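Local coordinates for outer membrane protein Omp121 (Bacteroides thetaiotaomicron, PDB 5FQ8), which probably imports nutrients across the outer membrane as a calcium-binding barrel of the TonB-dependent receptor family, at residues 89-94 with 958-963; 97-102 with 109-114; 420-425 with 498-503. All coordinates share one frame; numbering follows the deposited sequence.

Interaction 1 of 3, residues 89-94 with 958-963; sequences RGVSSL and NDLEGN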
ATOM      1  N   ARG B  89     -15.775  19.151  33.752  1.00 27.82           N
ATOM      2  CA  ARG B  89     -14.929  19.812  34.737  1.00 28.18           C
ATOM      3  C   ARG B  89     -13.497  19.938  34.224  1.00 27.88           C
ATOM      4  O   ARG B  89     -12.530  19.582  34.896  1.00 31.65           O
ATOM      5  CB  ARG B  89     -14.999  19.092  36.084  1.00 28.68           C
ATOM      6  CG  ARG B  89     -16.346  19.284  36.761  1.00 29.11           C
ATOM      7  CD  ARG B  89     -16.454  18.608  38.107  1.00 29.66           C
ATOM      8  NE  ARG B  89     -17.720  18.903  38.767  1.00 30.11           N
ATOM      9  CZ  ARG B  89     -18.058  18.441  39.964  1.00 30.68           C
ATOM     10  NH1 ARG B  89     -17.227  17.668  40.630  1.00 30.85           N
ATOM     11  NH2 ARG B  89     -19.227  18.753  40.495  1.00 31.10           N
ATOM     12  N   GLY B  90     -13.375  20.455  33.008  1.00 27.45           N
ATOM     13  CA  GLY B  90     -12.083  20.769  32.431  1.00 27.19           C
ATOM     14  C   GLY B  90     -11.272  19.563  31.987  1.00 26.89           C
ATOM     15  O   GLY B  90     -11.678  18.408  32.072  1.00 26.85           O
ATOM     16  N   VAL B  91     -10.078  19.874  31.503  1.00 27.64           N
ATOM     17  CA  VAL B  91      -9.138  18.882  31.000  1.00 26.43           C
ATOM     18  C   VAL B  91      -8.249  18.420  32.143  1.00 26.80           C
ATOM     19  O   VAL B  91      -7.582  19.229  32.783  1.00 27.09           O
ATOM     20  CB  VAL B  91      -8.299  19.459  29.855  1.00 26.07           C
ATOM     21  CG1 VAL B  91      -7.141  18.576  29.566  1.00 25.91           C
ATOM     22  CG2 VAL B  91      -9.137  19.640  28.625  1.00 25.70           C
ATOM     23  N   SER B  92      -8.243  17.126  32.413  1.00 26.82           N
ATOM     24  CA  SER B  92      -7.274  16.579  33.340  1.00 27.15           C
ATOM     25  C   SER B  92      -6.139  15.872  32.633  1.00 38.25           C
ATOM     26  O   SER B  92      -4.999  15.916  33.098  1.00 30.54           O
ATOM     27  CB  SER B  92      -7.945  15.602  34.291  1.00 27.47           C
ATOM     28  OG  SER B  92      -9.036  16.219  34.931  1.00 29.02           O
ATOM     29  N   SER B  93      -6.429  15.222  31.514  1.00 32.49           N
ATOM     30  CA  SER B  93      -5.443  14.433  30.790  1.00 26.19           C
ATOM     31  C   SER B  93      -4.702  15.359  29.839  1.00 26.18           C
ATOM     32  O   SER B  93      -5.314  15.967  28.956  1.00 25.62           O
ATOM     33  CB  SER B  93      -6.134  13.291  30.044  1.00 29.54           C
ATOM     34  OG  SER B  93      -5.221  12.315  29.569  1.00 25.78           O
ATOM     35  N   LEU B  94      -3.391  15.499  30.031  1.00 26.05           N
ATOM     36  CA  LEU B  94      -2.674  16.446  29.195  1.00 25.85           C
ATOM     37  C   LEU B  94      -2.548  15.932  27.779  1.00 32.24           C
ATOM     38  O   LEU B  94      -2.467  16.722  26.844  1.00 35.71           O
ATOM     39  CB  LEU B  94      -1.308  16.746  29.775  1.00 26.16           C
ATOM     40  CG  LEU B  94      -0.923  18.197  29.610  1.00 34.94           C
ATOM     41  CD1 LEU B  94      -2.043  19.031  30.143  1.00 26.36           C
ATOM     42  CD2 LEU B  94       0.336  18.448  30.386  1.00 34.67           C
ATOM     43  N   ASN B 958     -11.813  16.006  18.757  1.00 28.52           N
ATOM     44  CA  ASN B 958     -12.802  16.328  19.763  1.00 25.54           C
ATOM     45  C   ASN B 958     -12.246  16.304  21.167  1.00 23.71           C
ATOM     46  O   ASN B 958     -13.020  16.214  22.113  1.00 23.96           O
ATOM     47  CB  ASN B 958     -13.958  15.347  19.664  1.00 27.07           C
ATOM     48  CG  ASN B 958     -13.570  13.961  20.106  1.00 32.64           C
ATOM     49  OD1 ASN B 958     -12.428  13.567  19.991  1.00 23.46           O
ATOM     50  ND2 ASN B 958     -14.523  13.217  20.622  1.00 40.50           N
ATOM     51  N   ASP B 959     -10.930  16.336  21.337  1.00 24.98           N
ATOM     52  CA  ASP B 959     -10.423  16.390  22.697  1.00 26.50           C
ATOM     53  C   ASP B 959      -9.499  17.583  22.881  1.00 24.01           C
ATOM     54  O   ASP B 959      -9.719  18.642  22.287  1.00 23.94           O
ATOM     55  CB  ASP B 959      -9.722  15.092  23.065  1.00 23.97           C
ATOM     56  CG  ASP B 959      -9.786  14.818  24.536  1.00 24.32           C
ATOM     57  OD1 ASP B 959      -9.129  15.544  25.287  1.00 24.57           O
ATOM     58  OD2 ASP B 959     -10.510  13.906  24.964  1.00 25.78           O
ATOM     59  N   LEU B 960      -8.469  17.424  23.710  1.00 24.18           N
ATOM     60  CA  LEU B 960      -7.612  18.551  24.064  1.00 28.39           C
ATOM     61  C   LEU B 960      -6.959  19.184  22.847  1.00 26.22           C
ATOM     62  O   LEU B 960      -7.008  20.401  22.674  1.00 24.13           O
ATOM     63  CB  LEU B 960      -6.550  18.106  25.053  1.00 24.55           C
ATOM     64  CG  LEU B 960      -5.643  19.271  25.378  1.00 24.74           C
ATOM     65  CD1 LEU B 960      -6.425  20.217  26.198  1.00 25.02           C
ATOM     66  CD2 LEU B 960      -4.477  18.781  26.150  1.00 24.95           C
ATOM     67  N   GLU B 961      -6.338  18.381  21.988  1.00 24.59           N
ATOM     68  CA  GLU B 961      -5.604  18.973  20.880  1.00 23.65           C
ATOM     69  C   GLU B 961      -6.518  19.733  19.942  1.00 23.50           C
ATOM     70  O   GLU B 961      -6.039  20.584  19.197  1.00 23.44           O
ATOM     71  CB  GLU B 961      -4.841  17.914  20.101  1.00 39.68           C
ATOM     72  CG  GLU B 961      -3.670  17.307  20.858  1.00 34.25           C
ATOM     73  CD  GLU B 961      -3.013  16.171  20.133  1.00 41.13           C
ATOM     74  OE1 GLU B 961      -3.141  16.092  18.902  1.00 42.13           O
ATOM     75  OE2 GLU B 961      -2.377  15.348  20.808  1.00 47.74           O
ATOM     76  N   GLY B 962      -7.820  19.469  19.980  1.00 23.49           N
ATOM     77  CA  GLY B 962      -8.734  20.229  19.156  1.00 23.41           C
ATOM     78  C   GLY B 962      -8.877  21.671  19.598  1.00 25.75           C
ATOM     79  O   GLY B 962      -9.221  22.544  18.793  1.00 32.99           O
ATOM     80  N   ASN B 963      -8.599  21.947  20.867  1.00 23.89           N
ATOM     81  CA  ASN B 963      -8.768  23.292  21.379  1.00 24.15           C
ATOM     82  C   ASN B 963      -7.804  24.281  20.756  1.00 24.14           C
ATOM     83  O   ASN B 963      -7.987  25.484  20.936  1.00 24.35           O
ATOM     84  CB  ASN B 963      -8.613  23.294  22.895  1.00 36.47           C
ATOM     85  CG  ASN B 963      -9.866  22.824  23.604  1.00 35.39           C
ATOM     86  OD1 ASN B 963     -10.970  23.173  23.219  1.00 30.07           O
ATOM     87  ND2 ASN B 963      -9.700  22.018  24.637  1.00 44.99           N
TER
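The CA atoms of Val91 and Leu960, 7.1 Å apart, are the nearest pair between an irregular plug segment and a loop that enters a 3-10 turn; no hydrogen bond links the segments, so the contact is made by side chains and by backbone carbonyl groups. Both CB atoms point toward the opposite segment, and the two side chains cross at about a right angle. The Leu960 methyl CD1 sits against the fork of the valine, 3.7 Å from Val91 CG2 and 3.8 Å from Val91 CG1, and so touches both branches almost equally. The other methyl, CD2, turns to the backbone that follows and faces the carbonyl groups of Ser93 and Leu94. With CG of Leu960 anti to the backbone N (chi1 178°), its two methyls are carried across to the plug, one for the valine and one for the peptide beyond it. The base of this leucine is fixed by its own chain: Leu960 O accepts a bond of 2.9 Å from Asn963 N, in the 3-10 turn 961-963, and Asp959 OD1 lies close to Leu960 N. The pairing joins a plug loop, residues 89-94, to the long loop after barrel strand 928-941 and before the short strand 965-966. It is buried apolar packing away from the metal and lipid sites. Ile744 of strand 741-746 and Met798 also cover Leu960. On the plug side, Leu94 meets Ala755 of strand 752-756 and Gln675 of strand 661-680, and Asn699 of strand 697-712 binds Val91 O. Arg89 reaches the same barrel wall, forming salt bridges with Glu647 and Glu649 of strand 643-656 and with Glu703 of strand 697-712.

Interaction 2 of 3, residues 97-102 with 109-114; sequences TNQPLY and LNNSTV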
ATOM      1  N   THR B  97      -7.097  12.103  26.755  1.00 37.36           N
ATOM      2  CA  THR B  97      -8.357  11.389  26.915  1.00 32.17           C
ATOM      3  C   THR B  97      -9.196  12.106  27.962  1.00 28.20           C
ATOM      4  O   THR B  97      -9.017  11.888  29.165  1.00 28.55           O
ATOM      5  CB  THR B  97      -8.109   9.950  27.325  1.00 34.03           C
ATOM      6  OG1 THR B  97      -7.189   9.340  26.414  1.00 33.27           O
ATOM      7  CG2 THR B  97      -9.423   9.187  27.328  1.00 39.92           C
ATOM      8  N   ASN B  98     -10.118  12.954  27.521  1.00 25.14           N
ATOM      9  CA  ASN B  98     -10.938  13.690  28.466  1.00 25.45           C
ATOM     10  C   ASN B  98     -12.423  13.443  28.323  1.00 25.49           C
ATOM     11  O   ASN B  98     -13.202  14.052  29.053  1.00 31.28           O
ATOM     12  CB  ASN B  98     -10.676  15.192  28.350  1.00 27.24           C
ATOM     13  CG  ASN B  98      -9.271  15.553  28.698  1.00 25.50           C
ATOM     14  OD1 ASN B  98      -8.957  15.837  29.844  1.00 25.87           O
ATOM     15  ND2 ASN B  98      -8.409  15.529  27.712  1.00 25.19           N
ATOM     16  N   GLN B  99     -12.847  12.606  27.399  1.00 25.25           N
ATOM     17  CA  GLN B  99     -14.252  12.284  27.325  1.00 25.34           C
ATOM     18  C   GLN B  99     -14.651  11.470  28.547  1.00 25.76           C
ATOM     19  O   GLN B  99     -13.839  10.722  29.086  1.00 25.87           O
ATOM     20  CB  GLN B  99     -14.549  11.500  26.064  1.00 25.04           C
ATOM     21  CG  GLN B  99     -13.756  11.963  24.885  1.00 24.65           C
ATOM     22  CD  GLN B  99     -14.167  13.323  24.424  1.00 24.55           C
ATOM     23  OE1 GLN B  99     -15.306  13.534  24.063  1.00 24.57           O
ATOM     24  NE2 GLN B  99     -13.245  14.255  24.432  1.00 24.48           N
ATOM     25  N   PRO B 100     -15.888  11.613  29.009  1.00 26.02           N
ATOM     26  CA  PRO B 100     -16.381  10.751  30.080  1.00 26.44           C
ATOM     27  C   PRO B 100     -16.663   9.338  29.594  1.00 26.38           C
ATOM     28  O   PRO B 100     -16.876   9.071  28.410  1.00 26.06           O
ATOM     29  CB  PRO B 100     -17.673  11.445  30.505  1.00 26.71           C
ATOM     30  CG  PRO B 100     -18.124  12.112  29.281  1.00 26.37           C
ATOM     31  CD  PRO B 100     -16.896  12.605  28.612  1.00 25.99           C
ATOM     32  N   LEU B 101     -16.668   8.423  30.549  1.00 26.74           N
ATOM     33  CA  LEU B 101     -16.995   7.037  30.264  1.00 26.79           C
ATOM     34  C   LEU B 101     -18.484   6.918  29.986  1.00 26.91           C
ATOM     35  O   LEU B 101     -19.302   7.087  30.892  1.00 27.32           O
ATOM     36  CB  LEU B 101     -16.601   6.160  31.442  1.00 27.22           C
ATOM     37  CG  LEU B 101     -17.087   4.728  31.333  1.00 27.38           C
ATOM     38  CD1 LEU B 101     -16.446   4.083  30.136  1.00 26.99           C
ATOM     39  CD2 LEU B 101     -16.738   3.995  32.581  1.00 27.86           C
ATOM     40  N   TYR B 102     -18.843   6.618  28.746  1.00 26.61           N
ATOM     41  CA  TYR B 102     -20.226   6.332  28.416  1.00 26.76           C
ATOM     42  C   TYR B 102     -20.584   4.920  28.866  1.00 27.10           C
ATOM     43  O   TYR B 102     -19.913   3.961  28.490  1.00 26.99           O
ATOM     44  CB  TYR B 102     -20.445   6.475  26.915  1.00 26.36           C
ATOM     45  CG  TYR B 102     -20.389   7.875  26.378  1.00 26.08           C
ATOM     46  CD1 TYR B 102     -19.183   8.481  26.101  1.00 25.77           C
ATOM     47  CD2 TYR B 102     -21.549   8.577  26.101  1.00 26.17           C
ATOM     48  CE1 TYR B 102     -19.123   9.746  25.577  1.00 25.55           C
ATOM     49  CE2 TYR B 102     -21.496   9.837  25.578  1.00 25.95           C
ATOM     50  CZ  TYR B 102     -20.276  10.421  25.316  1.00 25.64           C
ATOM     51  OH  TYR B 102     -20.208  11.683  24.790  1.00 25.45           O
ATOM     52  N   LEU B 109     -19.308   1.766  26.906  1.00 26.74           N
ATOM     53  CA  LEU B 109     -19.508   1.884  25.471  1.00 26.39           C
ATOM     54  C   LEU B 109     -18.236   2.395  24.816  1.00 25.95           C
ATOM     55  O   LEU B 109     -17.554   3.258  25.365  1.00 27.45           O
ATOM     56  CB  LEU B 109     -20.655   2.838  25.177  1.00 26.37           C
ATOM     57  CG  LEU B 109     -21.045   3.031  23.724  1.00 26.07           C
ATOM     58  CD1 LEU B 109     -21.786   1.812  23.290  1.00 26.30           C
ATOM     59  CD2 LEU B 109     -21.892   4.274  23.553  1.00 26.03           C
ATOM     60  N   ASN B 110     -17.912   1.866  23.645  1.00 25.71           N
ATOM     61  CA  ASN B 110     -16.739   2.362  22.948  1.00 25.32           C
ATOM     62  C   ASN B 110     -17.020   3.760  22.425  1.00 25.05           C
ATOM     63  O   ASN B 110     -18.040   3.997  21.777  1.00 25.03           O
ATOM     64  CB  ASN B 110     -16.339   1.426  21.807  1.00 25.17           C
ATOM     65  CG  ASN B 110     -15.202   1.979  20.980  1.00 24.79           C
ATOM     66  OD1 ASN B 110     -15.411   2.472  19.881  1.00 30.80           O
ATOM     67  ND2 ASN B 110     -13.991   1.918  21.515  1.00 24.78           N
ATOM     68  N   ASN B 111     -16.119   4.686  22.715  1.00 24.89           N
ATOM     69  CA  ASN B 111     -16.263   6.070  22.304  1.00 24.67           C
ATOM     70  C   ASN B 111     -15.018   6.517  21.573  1.00 41.95           C
ATOM     71  O   ASN B 111     -14.431   7.561  21.853  1.00 32.31           O
ATOM     72  CB  ASN B 111     -16.551   6.962  23.505  1.00 24.88           C
ATOM     73  CG  ASN B 111     -16.894   8.371  23.107  1.00 24.73           C
ATOM     74  OD1 ASN B 111     -17.463   8.605  22.048  1.00 24.56           O
ATOM     75  ND2 ASN B 111     -16.530   9.326  23.950  1.00 33.01           N
ATOM     76  N   SER B 112     -14.588   5.714  20.613  1.00 32.47           N
ATOM     77  CA  SER B 112     -13.377   6.016  19.876  1.00 24.02           C
ATOM     78  C   SER B 112     -13.690   6.972  18.748  1.00 23.65           C
ATOM     79  O   SER B 112     -14.761   6.914  18.151  1.00 23.67           O
ATOM     80  CB  SER B 112     -12.755   4.740  19.335  1.00 23.90           C
ATOM     81  OG  SER B 112     -12.380   3.897  20.405  1.00 24.16           O
ATOM     82  N   THR B 113     -12.758   7.860  18.463  1.00 23.46           N
ATOM     83  CA  THR B 113     -12.974   8.886  17.466  1.00 23.25           C
ATOM     84  C   THR B 113     -12.112   8.594  16.256  1.00 23.04           C
ATOM     85  O   THR B 113     -10.993   8.104  16.385  1.00 26.38           O
ATOM     86  CB  THR B 113     -12.671  10.272  18.038  1.00 27.76           C
ATOM     87  OG1 THR B 113     -12.925  11.282  17.057  1.00 23.07           O
ATOM     88  CG2 THR B 113     -11.252  10.360  18.501  1.00 35.58           C
ATOM     89  N   VAL B 114     -12.649   8.878  15.086  1.00 22.93           N
ATOM     90  CA  VAL B 114     -11.978   8.633  13.827  1.00 22.77           C
ATOM     91  C   VAL B 114     -11.858   9.972  13.133  1.00 22.62           C
ATOM     92  O   VAL B 114     -12.832  10.467  12.559  1.00 22.62           O
ATOM     93  CB  VAL B 114     -12.726   7.612  12.966  1.00 27.44           C
ATOM     94  CG1 VAL B 114     -12.161   7.576  11.582  1.00 22.69           C
ATOM     95  CG2 VAL B 114     -12.641   6.240  13.593  1.00 33.03           C
TER
HETATM   96  O   HOH W   1     -15.467   7.948  26.187  1.00 19.87           O
HETATM   97  O   HOH W   2     -17.089   5.476  26.927  1.00 21.60           O
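Tyr102 and Leu109 close a loop of the plug domain, where the chain leaves strand 101-103 and doubles back toward strand 113-115. Leu109 N donates to Tyr102 O over 2.8 Å in a fairly straight bond (158° at the hydrogen), and Tyr102 CB packs 4.0 Å from Leu109 CB. A second direct bond is replaced by a water that accepts from Tyr102 N and donates to Leu109 O. Further along, another water donates to Pro100 O, 2.9 Å away, and accepts from Asn111 ND2 at 2.8 Å. Both waters lie at the edge of the Tyr102 ring, in its plane. Asn111 has CG anti to the backbone N (chi1 -172°), which extends its amide toward the other segment. There ND2 approaches Tyr102 CE1 obliquely, with ring and amide planes 67° apart, and also rests 3.6 Å from Gln99 CB. The rotation of this amide is fixed from both ends, since Asn111 OD1 accepts from Asn128 ND2 and Ala130 N. Gln99 bends at chi2, and its NE2 bonds to Asp959 OD2 in the barrel loop. Strand 101-103 is one edge of a four-stranded mixed sheet, parallel to strand 161-166; Val86 of strand 84-88 packs on Tyr102, while Leu109 meets Arg383 and Tyr385 of barrel strand 376-394.

Interaction 3 of 3, residues 420-425 with 498-503; sequences LYALYY and TIPTWF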
ATOM      1  N   LEU B 420      -3.182  14.811 -11.131  1.00 24.47           N
ATOM      2  CA  LEU B 420      -3.385  16.113 -11.748  1.00 24.64           C
ATOM      3  C   LEU B 420      -2.272  16.446 -12.734  1.00 24.95           C
ATOM      4  O   LEU B 420      -2.521  17.082 -13.767  1.00 25.26           O
ATOM      5  CB  LEU B 420      -3.485  17.177 -10.665  1.00 28.70           C
ATOM      6  CG  LEU B 420      -4.635  17.045  -9.671  1.00 24.12           C
ATOM      7  CD1 LEU B 420      -4.428  18.016  -8.566  1.00 23.90           C
ATOM      8  CD2 LEU B 420      -5.960  17.309 -10.340  1.00 24.29           C
ATOM      9  N   TYR B 421      -1.044  16.005 -12.448  1.00 24.91           N
ATOM     10  CA  TYR B 421       0.065  16.287 -13.351  1.00 25.23           C
ATOM     11  C   TYR B 421      -0.152  15.634 -14.707  1.00 25.62           C
ATOM     12  O   TYR B 421      -0.036  16.288 -15.748  1.00 29.05           O
ATOM     13  CB  TYR B 421       1.384  15.822 -12.740  1.00 25.15           C
ATOM     14  CG  TYR B 421       2.597  16.226 -13.545  1.00 25.49           C
ATOM     15  CD1 TYR B 421       3.185  17.456 -13.361  1.00 25.53           C
ATOM     16  CD2 TYR B 421       3.139  15.385 -14.494  1.00 25.81           C
ATOM     17  CE1 TYR B 421       4.275  17.840 -14.078  1.00 25.88           C
ATOM     18  CE2 TYR B 421       4.234  15.766 -15.228  1.00 26.16           C
ATOM     19  CZ  TYR B 421       4.797  17.000 -15.013  1.00 26.19           C
ATOM     20  OH  TYR B 421       5.900  17.400 -15.725  1.00 26.58           O
ATOM     21  N   ALA B 422      -0.471  14.342 -14.717  1.00 25.60           N
ATOM     22  CA  ALA B 422      -0.639  13.646 -15.982  1.00 26.00           C
ATOM     23  C   ALA B 422      -1.744  14.259 -16.818  1.00 26.23           C
ATOM     24  O   ALA B 422      -1.621  14.367 -18.040  1.00 26.66           O
ATOM     25  CB  ALA B 422      -0.942  12.179 -15.731  1.00 25.94           C
ATOM     26  N   LEU B 423      -2.822  14.688 -16.172  1.00 28.96           N
ATOM     27  CA  LEU B 423      -3.996  15.119 -16.906  1.00 26.21           C
ATOM     28  C   LEU B 423      -3.866  16.530 -17.443  1.00 26.42           C
ATOM     29  O   LEU B 423      -4.340  16.819 -18.543  1.00 26.82           O
ATOM     30  CB  LEU B 423      -5.215  15.048 -16.012  1.00 26.81           C
ATOM     31  CG  LEU B 423      -5.687  13.684 -15.587  1.00 25.78           C
ATOM     32  CD1 LEU B 423      -6.734  13.878 -14.533  1.00 25.46           C
ATOM     33  CD2 LEU B 423      -6.266  13.034 -16.793  1.00 26.22           C
ATOM     34  N   TYR B 424      -3.265  17.430 -16.687  1.00 26.18           N
ATOM     35  CA  TYR B 424      -3.446  18.831 -16.999  1.00 28.52           C
ATOM     36  C   TYR B 424      -2.162  19.628 -17.111  1.00 32.83           C
ATOM     37  O   TYR B 424      -2.234  20.804 -17.478  1.00 37.14           O
ATOM     38  CB  TYR B 424      -4.378  19.488 -15.954  1.00 26.02           C
ATOM     39  CG  TYR B 424      -5.705  18.764 -15.776  1.00 25.93           C
ATOM     40  CD1 TYR B 424      -6.622  18.678 -16.810  1.00 26.61           C
ATOM     41  CD2 TYR B 424      -6.031  18.158 -14.578  1.00 25.52           C
ATOM     42  CE1 TYR B 424      -7.821  18.013 -16.650  1.00 26.25           C
ATOM     43  CE2 TYR B 424      -7.215  17.491 -14.418  1.00 25.47           C
ATOM     44  CZ  TYR B 424      -8.110  17.419 -15.450  1.00 25.84           C
ATOM     45  OH  TYR B 424      -9.304  16.748 -15.267  1.00 25.82           O
ATOM     46  N   TYR B 425      -0.994  19.034 -16.865  1.00 34.20           N
ATOM     47  CA  TYR B 425       0.218  19.843 -16.792  1.00 31.19           C
ATOM     48  C   TYR B 425       0.716  20.266 -18.165  1.00 27.02           C
ATOM     49  O   TYR B 425       0.981  21.448 -18.399  1.00 27.21           O
ATOM     50  CB  TYR B 425       1.318  19.101 -16.050  1.00 26.26           C
ATOM     51  CG  TYR B 425       2.553  19.940 -15.969  1.00 26.40           C
ATOM     52  CD1 TYR B 425       2.601  21.044 -15.128  1.00 26.22           C
ATOM     53  CD2 TYR B 425       3.667  19.655 -16.752  1.00 26.75           C
ATOM     54  CE1 TYR B 425       3.718  21.827 -15.052  1.00 27.51           C
ATOM     55  CE2 TYR B 425       4.791  20.431 -16.677  1.00 29.02           C
ATOM     56  CZ  TYR B 425       4.810  21.520 -15.829  1.00 33.29           C
ATOM     57  OH  TYR B 425       5.925  22.307 -15.750  1.00 37.65           O
ATOM     58  N   THR B 498      -1.340   5.209 -12.530  1.00 25.47           N
ATOM     59  CA  THR B 498      -1.067   4.979 -13.943  1.00 25.93           C
ATOM     60  C   THR B 498      -2.188   5.530 -14.809  1.00 26.35           C
ATOM     61  O   THR B 498      -1.965   6.408 -15.643  1.00 26.27           O
ATOM     62  CB  THR B 498      -0.851   3.495 -14.213  1.00 26.21           C
ATOM     63  OG1 THR B 498       0.313   3.048 -13.519  1.00 26.13           O
ATOM     64  CG2 THR B 498      -0.649   3.274 -15.671  1.00 26.72           C
ATOM     65  N   ILE B 499      -3.398   5.008 -14.634  1.00 32.60           N
ATOM     66  CA  ILE B 499      -4.608   5.626 -15.165  1.00 29.25           C
ATOM     67  C   ILE B 499      -4.989   6.743 -14.207  1.00 31.50           C
ATOM     68  O   ILE B 499      -5.190   6.479 -13.017  1.00 38.51           O
ATOM     69  CB  ILE B 499      -5.736   4.598 -15.329  1.00 26.88           C
ATOM     70  CG1 ILE B 499      -5.446   3.716 -16.521  1.00 30.06           C
ATOM     71  CG2 ILE B 499      -7.038   5.280 -15.587  1.00 27.36           C
ATOM     72  CD1 ILE B 499      -6.075   2.429 -16.429  1.00 27.06           C
ATOM     73  N   PRO B 500      -5.083   7.989 -14.675  1.00 25.78           N
ATOM     74  CA  PRO B 500      -5.116   9.131 -13.751  1.00 25.40           C
ATOM     75  C   PRO B 500      -6.234   9.088 -12.746  1.00 25.12           C
ATOM     76  O   PRO B 500      -6.034   9.487 -11.598  1.00 24.76           O
ATOM     77  CB  PRO B 500      -5.282  10.318 -14.697  1.00 25.62           C
ATOM     78  CG  PRO B 500      -4.677   9.869 -15.969  1.00 26.05           C
ATOM     79  CD  PRO B 500      -5.048   8.426 -16.075  1.00 26.20           C
ATOM     80  N   THR B 501      -7.396   8.578 -13.130  1.00 27.66           N
ATOM     81  CA  THR B 501      -8.595   8.703 -12.324  1.00 25.12           C
ATOM     82  C   THR B 501      -8.923   7.458 -11.521  1.00 25.02           C
ATOM     83  O   THR B 501      -9.580   7.558 -10.485  1.00 29.53           O
ATOM     84  CB  THR B 501      -9.755   9.074 -13.248  1.00 25.43           C
ATOM     85  OG1 THR B 501      -9.718  10.481 -13.484  1.00 25.41           O
ATOM     86  CG2 THR B 501     -11.075   8.707 -12.668  1.00 25.39           C
ATOM     87  N   TRP B 502      -8.431   6.297 -11.920  1.00 25.22           N
ATOM     88  CA  TRP B 502      -8.803   5.067 -11.240  1.00 25.19           C
ATOM     89  C   TRP B 502      -8.123   4.982  -9.882  1.00 24.81           C
ATOM     90  O   TRP B 502      -6.931   5.254  -9.760  1.00 24.70           O
ATOM     91  CB  TRP B 502      -8.439   3.865 -12.103  1.00 25.57           C
ATOM     92  CG  TRP B 502      -9.032   2.599 -11.612  1.00 25.66           C
ATOM     93  CD1 TRP B 502     -10.226   2.446 -11.002  1.00 25.59           C
ATOM     94  CD2 TRP B 502      -8.444   1.299 -11.673  1.00 25.85           C
ATOM     95  NE1 TRP B 502     -10.426   1.133 -10.673  1.00 25.74           N
ATOM     96  CE2 TRP B 502      -9.342   0.408 -11.076  1.00 25.90           C
ATOM     97  CE3 TRP B 502      -7.247   0.803 -12.181  1.00 26.03           C
ATOM     98  CZ2 TRP B 502      -9.082  -0.942 -10.969  1.00 26.11           C
ATOM     99  CZ3 TRP B 502      -6.991  -0.531 -12.065  1.00 26.23           C
ATOM    100  CH2 TRP B 502      -7.900  -1.391 -11.468  1.00 26.27           C
ATOM    101  N   PHE B 503      -8.889   4.637  -8.856  1.00 24.64           N
ATOM    102  CA  PHE B 503      -8.387   4.587  -7.489  1.00 24.31           C
ATOM    103  C   PHE B 503      -8.310   3.119  -7.078  1.00 35.37           C
ATOM    104  O   PHE B 503      -9.261   2.560  -6.540  1.00 24.44           O
ATOM    105  CB  PHE B 503      -9.269   5.382  -6.551  1.00 24.06           C
ATOM    106  CG  PHE B 503      -9.259   6.869  -6.802  1.00 28.87           C
ATOM    107  CD1 PHE B 503      -8.131   7.523  -7.242  1.00 28.38           C
ATOM    108  CD2 PHE B 503     -10.399   7.615  -6.578  1.00 23.91           C
ATOM    109  CE1 PHE B 503      -8.144   8.888  -7.464  1.00 25.44           C
ATOM    110  CE2 PHE B 503     -10.413   8.982  -6.797  1.00 23.84           C
ATOM    111  CZ  PHE B 503      -9.286   9.616  -7.241  1.00 23.82           C
TER
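Leu423, the helix residue that meets Pro500, also covers a ring of its own segment: its CB stands 3.4 Å above the centre of one face of Tyr424. Two more rings of the segment lie together, Tyr425 CB over a face of Tyr421 and Tyr421 CE1 over a face of Tyr425, both offset toward the rim. In 498-503, Thr501 O sits 3.5 Å above the centre of one face of Phe503. Across the contact, the forked end of Leu423 lies obliquely against the CB-CG side of the proline ring. Leu423 CG is 3.5 Å from Pro500 CB; CD1 touches that same carbon, and CD2 reaches Pro500 CG as well, at 3.6 Å. With CG anti to the carbonyl carbon (chi1 -68°), the fork points to the proline. Ala422 CB adds a looser touch, 4.4 Å from Pro500 CG. Were an alanine here, Pro500 would probably lose most of its cover from the helix, with a gap opened beside its CB and CG. This apolar surface contact joins two loops of the barrel: helix 420-424 lies between strands 398-417 and 446-469, and the loop holding Pro500 follows strand 472-495 and precedes strand 513-534. Tyr370 of helix 368-374 flanks Leu423, while Thr498 bonds to Asn627 of the second subunit, whose Tyr629 packs on Ile499 and Trp502.

Interactions 1 and 2 are neighbours, with centres 12 Å apart, and Asp959 is the shared residue between them: its OD1 probably bonds to Asn98 ND2 (modelled at 2.5 Å), while its other oxygen serves the adjacent glutamine. Together they tie the plug segment 89-102 to the loop 958-963 of the barrel. Asn98 also takes the backbone N of Ser93 on its OD1, tightening the plug loop itself. Interaction 3 is remote, its centre about 40 Å from that of interaction 2 and 41 Å from that of interaction 1, and it belongs to the barrel loops near the subunit interface. None of the three lies at the calcium, magnesium or lipid sites.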